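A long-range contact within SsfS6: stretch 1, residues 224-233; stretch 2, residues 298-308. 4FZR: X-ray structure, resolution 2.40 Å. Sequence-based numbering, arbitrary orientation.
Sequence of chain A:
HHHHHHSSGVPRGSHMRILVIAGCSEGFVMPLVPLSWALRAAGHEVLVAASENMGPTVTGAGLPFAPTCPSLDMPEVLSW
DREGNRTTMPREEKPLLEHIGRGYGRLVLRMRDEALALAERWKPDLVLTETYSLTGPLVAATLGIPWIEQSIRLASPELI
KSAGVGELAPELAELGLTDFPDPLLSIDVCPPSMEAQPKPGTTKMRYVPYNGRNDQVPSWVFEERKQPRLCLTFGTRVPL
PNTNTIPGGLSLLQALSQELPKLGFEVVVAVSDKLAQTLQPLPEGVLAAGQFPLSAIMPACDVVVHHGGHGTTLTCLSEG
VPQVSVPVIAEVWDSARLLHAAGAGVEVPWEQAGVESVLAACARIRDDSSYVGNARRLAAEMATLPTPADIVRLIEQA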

ATOM      1  N   GLU A 224     -23.383 -16.326   0.296  1.00 78.40           N
ATOM      2  CA  GLU A 224     -23.340 -17.638  -0.343  1.00 84.94           C
ATOM      3  C   GLU A 224     -23.403 -17.572  -1.866  1.00 91.01           C
ATOM      4  O   GLU A 224     -23.852 -16.582  -2.443  1.00 89.82           O
ATOM      5  CB  GLU A 224     -24.495 -18.506   0.159  1.00 85.30           C
ATOM      6  CG  GLU A 224     -24.405 -18.879   1.624  1.00 85.66           C
ATOM      7  CD  GLU A 224     -25.462 -19.891   2.022  1.00101.74           C
ATOM      8  OE1 GLU A 224     -26.379 -20.140   1.212  1.00107.49           O
ATOM      9  OE2 GLU A 224     -25.373 -20.440   3.141  1.00101.16           O
ATOM     10  N   ARG A 225     -22.948 -18.647  -2.506  1.00 92.35           N
ATOM     11  CA  ARG A 225     -23.083 -18.807  -3.948  1.00 98.27           C
ATOM     12  C   ARG A 225     -24.089 -19.918  -4.223  1.00 95.58           C
ATOM     13  O   ARG A 225     -23.814 -21.090  -3.971  1.00 97.62           O
ATOM     14  CB  ARG A 225     -21.735 -19.155  -4.590  1.00 97.67           C
ATOM     15  CG  ARG A 225     -20.531 -18.476  -3.949  1.00 91.75           C
ATOM     16  CD  ARG A 225     -19.401 -18.293  -4.952  1.00 82.51           C
ATOM     17  NE  ARG A 225     -18.873 -19.564  -5.455  1.00 80.02           N
ATOM     18  CZ  ARG A 225     -17.638 -20.021  -5.242  1.00 77.61           C
ATOM     19  NH1 ARG A 225     -16.757 -19.324  -4.531  1.00 69.75           N
ATOM     20  NH2 ARG A 225     -17.273 -21.189  -5.751  1.00 70.07           N
ATOM     21  N   LYS A 226     -25.259 -19.547  -4.733  1.00 96.70           N
ATOM     22  CA  LYS A 226     -26.321 -20.518  -4.989  1.00 97.49           C
ATOM     23  C   LYS A 226     -26.182 -21.210  -6.348  1.00 86.78           C
ATOM     24  O   LYS A 226     -26.989 -22.074  -6.693  1.00 88.47           O
ATOM     25  CB  LYS A 226     -27.697 -19.852  -4.878  1.00 92.26           C
ATOM     26  CG  LYS A 226     -28.371 -20.041  -3.524  1.00 93.97           C
ATOM     27  CD  LYS A 226     -29.682 -19.272  -3.442  1.00 93.12           C
ATOM     28  CE  LYS A 226     -30.559 -19.762  -2.297  1.00 86.35           C
ATOM     29  NZ  LYS A 226     -29.872 -19.707  -0.977  1.00 80.52           N
ATOM     30  N   GLN A 227     -25.161 -20.834  -7.114  1.00 89.58           N
ATOM     31  CA  GLN A 227     -24.918 -21.449  -8.415  1.00 82.38           C
ATOM     32  C   GLN A 227     -23.533 -21.079  -8.941  1.00 74.75           C
ATOM     33  O   GLN A 227     -22.914 -20.131  -8.454  1.00 79.72           O
ATOM     34  CB  GLN A 227     -25.993 -21.017  -9.415  1.00 80.08           C
ATOM     35  CG  GLN A 227     -26.146 -19.514  -9.558  1.00 76.27           C
ATOM     36  CD  GLN A 227     -27.074 -19.137 -10.695  1.00 78.14           C
ATOM     37  OE1 GLN A 227     -27.267 -19.909 -11.636  1.00 58.93           O
ATOM     38  NE2 GLN A 227     -27.657 -17.948 -10.613  1.00 72.29           N
ATOM     39  N   PRO A 228     -23.037 -21.836  -9.937  1.00 73.79           N
ATOM     40  CA  PRO A 228     -21.738 -21.557 -10.562  1.00 70.55           C
ATOM     41  C   PRO A 228     -21.596 -20.095 -10.973  1.00 64.06           C
ATOM     42  O   PRO A 228     -22.470 -19.569 -11.663  1.00 58.41           O
ATOM     43  CB  PRO A 228     -21.752 -22.455 -11.800  1.00 52.56           C
ATOM     44  CG  PRO A 228     -22.623 -23.593 -11.422  1.00 53.06           C
ATOM     45  CD  PRO A 228     -23.680 -23.030 -10.516  1.00 67.79           C
ATOM     46  N   ARG A 229     -20.511 -19.452 -10.552  1.00 51.26           N
ATOM     47  CA  ARG A 229     -20.306 -18.039 -10.842  1.00 50.78           C
ATOM     48  C   ARG A 229     -19.131 -17.824 -11.786  1.00 46.01           C
ATOM     49  O   ARG A 229     -18.089 -18.466 -11.657  1.00 45.30           O
ATOM     50  CB  ARG A 229     -20.078 -17.260  -9.549  1.00 61.89           C
ATOM     51  CG  ARG A 229     -20.055 -15.750  -9.743  1.00 55.04           C
ATOM     52  CD  ARG A 229     -20.268 -15.007  -8.443  1.00 63.28           C
ATOM     53  NE  ARG A 229     -21.339 -15.588  -7.642  1.00 74.94           N
ATOM     54  CZ  ARG A 229     -21.640 -15.199  -6.406  1.00 74.43           C
ATOM     55  NH1 ARG A 229     -20.947 -14.227  -5.822  1.00 61.96           N
ATOM     56  NH2 ARG A 229     -22.634 -15.785  -5.750  1.00 85.07           N
ATOM     57  N   LEU A 230     -19.307 -16.912 -12.737  1.00 39.00           N
ATOM     58  CA  LEU A 230     -18.269 -16.624 -13.716  1.00 41.34           C
ATOM     59  C   LEU A 230     -17.975 -15.132 -13.774  1.00 43.72           C
ATOM     60  O   LEU A 230     -18.888 -14.306 -13.753  1.00 45.48           O
ATOM     61  CB  LEU A 230     -18.686 -17.141 -15.097  1.00 37.05           C
ATOM     62  CG  LEU A 230     -17.692 -16.996 -16.254  1.00 33.64           C
ATOM     63  CD1 LEU A 230     -17.950 -18.080 -17.300  1.00 43.74           C
ATOM     64  CD2 LEU A 230     -17.785 -15.609 -16.887  1.00 30.50           C
ATOM     65  N   CYS A 231     -16.691 -14.797 -13.848  1.00 35.08           N
ATOM     66  CA  CYS A 231     -16.266 -13.405 -13.902  1.00 41.72           C
ATOM     67  C   CYS A 231     -15.631 -13.117 -15.261  1.00 37.48           C
ATOM     68  O   CYS A 231     -14.873 -13.936 -15.781  1.00 35.83           O
ATOM     69  CB  CYS A 231     -15.292 -13.103 -12.761  1.00 36.52           C
ATOM     70  SG  CYS A 231     -14.459 -11.515 -12.915  1.00 38.98           S
ATOM     71  N   LEU A 232     -15.932 -11.953 -15.833  1.00 41.07           N
ATOM     72  CA  LEU A 232     -15.598 -11.688 -17.233  1.00 47.83           C
ATOM     73  C   LEU A 232     -14.409 -10.736 -17.460  1.00 46.32           C
ATOM     74  O   LEU A 232     -13.612 -10.945 -18.372  1.00 54.84           O
ATOM     75  CB  LEU A 232     -16.834 -11.167 -17.972  1.00 43.25           C
ATOM     76  CG  LEU A 232     -16.717 -11.058 -19.495  1.00 43.05           C
ATOM     77  CD1 LEU A 232     -15.926 -12.225 -20.087  1.00 34.85           C
ATOM     78  CD2 LEU A 232     -18.105 -10.987 -20.104  1.00 41.98           C
ATOM     79  N   THR A 233     -14.293  -9.693 -16.647  1.00 39.47           N
ATOM     80  CA  THR A 233     -13.206  -8.715 -16.798  1.00 57.28           C
ATOM     81  C   THR A 233     -12.835  -8.435 -18.255  1.00 57.75           C
ATOM     82  O   THR A 233     -11.853  -8.976 -18.772  1.00 47.19           O
ATOM     83  CB  THR A 233     -11.926  -9.169 -16.079  1.00 53.54           C
ATOM     84  OG1 THR A 233     -11.648 -10.534 -16.410  1.00 55.96           O
ATOM     85  CG2 THR A 233     -12.083  -9.030 -14.583  1.00 59.53           C
HETATM   86  N   MSE A 298     -12.269 -12.738  -6.310  1.00 60.93           N
HETATM   87  CA  MSE A 298     -11.857 -14.012  -6.888  1.00 56.64           C
HETATM   88  C   MSE A 298     -12.420 -15.229  -6.150  1.00 54.90           C
HETATM   89  O   MSE A 298     -12.930 -16.156  -6.783  1.00 61.38           O
HETATM   90  CB  MSE A 298     -10.327 -14.091  -6.938  1.00 63.19           C
HETATM   91  CG  MSE A 298      -9.795 -15.100  -7.935  1.00 54.04           C
HETATM   92 SE   MSE A 298     -10.368 -14.711  -9.757  1.00 67.19          SE
HETATM   93  CE  MSE A 298      -9.438 -13.015 -10.028  1.00 51.29           C
ATOM     94  N   PRO A 299     -12.329 -15.238  -4.810  1.00 66.24           N
ATOM     95  CA  PRO A 299     -12.829 -16.398  -4.061  1.00 55.19           C
ATOM     96  C   PRO A 299     -14.301 -16.697  -4.332  1.00 62.80           C
ATOM     97  O   PRO A 299     -14.744 -17.832  -4.142  1.00 69.32           O
ATOM     98  CB  PRO A 299     -12.647 -15.976  -2.599  1.00 53.70           C
ATOM     99  CG  PRO A 299     -11.568 -14.949  -2.626  1.00 64.34           C
ATOM    100  CD  PRO A 299     -11.741 -14.218  -3.922  1.00 67.68           C
ATOM    101  N   ALA A 300     -15.044 -15.690  -4.777  1.00 63.78           N
ATOM    102  CA  ALA A 300     -16.493 -15.807  -4.909  1.00 67.91           C
ATOM    103  C   ALA A 300     -16.957 -16.368  -6.254  1.00 58.35           C
ATOM    104  O   ALA A 300     -18.122 -16.213  -6.607  1.00 69.16           O
ATOM    105  CB  ALA A 300     -17.143 -14.451  -4.661  1.00 67.46           C
ATOM    106  N   CYS A 301     -16.072 -17.021  -7.001  1.00 59.28           N
ATOM    107  CA  CYS A 301     -16.464 -17.559  -8.304  1.00 62.58           C
ATOM    108  C   CYS A 301     -15.674 -18.797  -8.732  1.00 48.23           C
ATOM    109  O   CYS A 301     -14.662 -19.148  -8.127  1.00 49.71           O
ATOM    110  CB  CYS A 301     -16.375 -16.472  -9.380  1.00 59.57           C
ATOM    111  SG  CYS A 301     -14.769 -15.668  -9.498  1.00 73.11           S
ATOM    112  N   ASP A 302     -16.154 -19.443  -9.790  1.00 45.04           N
ATOM    113  CA  ASP A 302     -15.650 -20.748 -10.202  1.00 39.10           C
ATOM    114  C   ASP A 302     -15.030 -20.737 -11.599  1.00 40.41           C
ATOM    115  O   ASP A 302     -14.371 -21.699 -11.992  1.00 45.94           O
ATOM    116  CB  ASP A 302     -16.790 -21.767 -10.155  1.00 52.20           C
ATOM    117  CG  ASP A 302     -17.602 -21.672  -8.876  1.00 59.70           C
ATOM    118  OD1 ASP A 302     -17.285 -22.401  -7.913  1.00 60.75           O
ATOM    119  OD2 ASP A 302     -18.552 -20.863  -8.832  1.00 63.19           O
ATOM    120  N   VAL A 303     -15.249 -19.663 -12.351  1.00 43.75           N
ATOM    121  CA  VAL A 303     -14.644 -19.523 -13.671  1.00 37.13           C
ATOM    122  C   VAL A 303     -14.329 -18.059 -13.949  1.00 31.61           C
ATOM    123  O   VAL A 303     -15.109 -17.174 -13.597  1.00 33.00           O
ATOM    124  CB  VAL A 303     -15.578 -20.024 -14.797  1.00 34.92           C
ATOM    125  CG1 VAL A 303     -14.793 -20.221 -16.085  1.00 23.36           C
ATOM    126  CG2 VAL A 303     -16.268 -21.318 -14.396  1.00 40.08           C
ATOM    127  N   VAL A 304     -13.189 -17.801 -14.580  1.00 24.57           N
ATOM    128  CA  VAL A 304     -12.888 -16.458 -15.054  1.00 27.73           C
ATOM    129  C   VAL A 304     -12.572 -16.492 -16.547  1.00 29.25           C
ATOM    130  O   VAL A 304     -11.758 -17.294 -17.004  1.00 30.36           O
ATOM    131  CB  VAL A 304     -11.714 -15.804 -14.281  1.00 34.77           C
ATOM    132  CG1 VAL A 304     -11.480 -14.383 -14.782  1.00 25.23           C
ATOM    133  CG2 VAL A 304     -11.990 -15.791 -12.782  1.00 24.20           C
ATOM    134  N   VAL A 305     -13.239 -15.628 -17.302  1.00 28.03           N
ATOM    135  CA  VAL A 305     -12.963 -15.461 -18.721  1.00 32.79           C
ATOM    136  C   VAL A 305     -12.287 -14.109 -18.900  1.00 35.96           C
ATOM    137  O   VAL A 305     -12.788 -13.116 -18.395  1.00 33.05           O
ATOM    138  CB  VAL A 305     -14.264 -15.498 -19.534  1.00 34.36           C
ATOM    139  CG1 VAL A 305     -13.969 -15.320 -21.017  1.00 31.44           C
ATOM    140  CG2 VAL A 305     -15.012 -16.801 -19.270  1.00 22.84           C
ATOM    141  N   HIS A 306     -11.150 -14.056 -19.592  1.00 37.77           N
ATOM    142  CA  HIS A 306     -10.415 -12.795 -19.674  1.00 34.94           C
ATOM    143  C   HIS A 306      -9.466 -12.677 -20.860  1.00 35.80           C
ATOM    144  O   HIS A 306      -9.294 -13.602 -21.647  1.00 36.48           O
ATOM    145  CB  HIS A 306      -9.658 -12.533 -18.364  1.00 34.37           C
ATOM    146  CG  HIS A 306      -8.616 -13.564 -18.048  1.00 40.56           C
ATOM    147  ND1 HIS A 306      -7.277 -13.370 -18.291  1.00 40.96           N
ATOM    148  CD2 HIS A 306      -8.731 -14.798 -17.501  1.00 39.64           C
ATOM    149  CE1 HIS A 306      -6.603 -14.445 -17.909  1.00 32.83           C
ATOM    150  NE2 HIS A 306      -7.462 -15.323 -17.431  1.00 33.99           N
ATOM    151  N   HIS A 307      -8.846 -11.505 -20.946  1.00 39.92           N
ATOM    152  CA  HIS A 307      -8.081 -11.080 -22.114  1.00 41.88           C
ATOM    153  C   HIS A 307      -6.686 -11.695 -22.229  1.00 42.30           C
ATOM    154  O   HIS A 307      -5.982 -11.443 -23.197  1.00 47.26           O
ATOM    155  CB  HIS A 307      -7.949  -9.552 -22.107  1.00 36.79           C
ATOM    156  CG  HIS A 307      -7.234  -9.012 -20.904  1.00 43.67           C
ATOM    157  ND1 HIS A 307      -7.813  -8.957 -19.654  1.00 52.77           N
ATOM    158  CD2 HIS A 307      -5.982  -8.513 -20.760  1.00 45.48           C
ATOM    159  CE1 HIS A 307      -6.953  -8.442 -18.794  1.00 43.91           C
ATOM    160  NE2 HIS A 307      -5.834  -8.164 -19.440  1.00 47.12           N
ATOM    161  N   GLY A 308      -6.287 -12.502 -21.249  1.00 40.90           N
ATOM    162  CA  GLY A 308      -4.957 -13.097 -21.251  1.00 39.51           C
ATOM    163  C   GLY A 308      -3.868 -12.248 -20.614  1.00 39.32           C
ATOM    164  O   GLY A 308      -2.683 -12.534 -20.780  1.00 38.58           O
TER

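Residues 229-231 and 303-306 form neighbouring parallel strands, their axes 24° apart and 4.6 Å at closest approach. Leu230 pairs with Val303 and Cys231 with Val304, and the hydrogen bonds alternate between the chains as parallel strands require: Val303 N to Arg229 O (3.2 Å), Cys231 N to Val303 O (2.9 Å) and Val305 N to Cys231 O (2.8 Å). Between these rungs, Leu230 CA and Val304 CA lie 3.2 Å from Val303 O and 3.3 Å from Cys231 O, respectively, in CA-H...O contacts.

Asp302 anchors the start of the ladder. Its N also donates to Arg229 O (2.9 Å), so that carbonyl accepts two successive amides. With chi1 at -46° (m), the Asp302 carboxylate turns back to the first stretch, where OD2 accepts a nearly linear hydrogen bond from Arg229 N (3.0 Å) and OD1 forms a very short salt bridge with Arg225 NH2 (2.5 Å). The m, t, m conformation of Arg225 brings its guanidinium to this carboxylate, with Asp302 OD1 at the guanidinium edge, near its plane, while Cys301 N sits over one face. Arg229, extended through chi1 and chi2 (both t) before bending at chi3 (-44°, m), lays a face of its guanidinium against Ala300 O; CG packs 3.8 Å from Cys301 CB.

Apolar contacts line both sheet faces. The t rotamer of Leu230 places CD1 4.0 Å from Val303 CB and 3.8 Å from Val305 CG2, on the face shared by Leu230 and Val303. On the face of Cys231 and Val304, Cys231 CB lies 4.3 Å from Val304 CG2 and 4.2 Å from Cys301 SG. Leu232 starts away from the second stretch, but its side chain returns to set CD1 3.7 Å from Val305 CB. Thr233, in the p rotamer, points toward the second stretch, with OG1 3.4 Å from His306 CB.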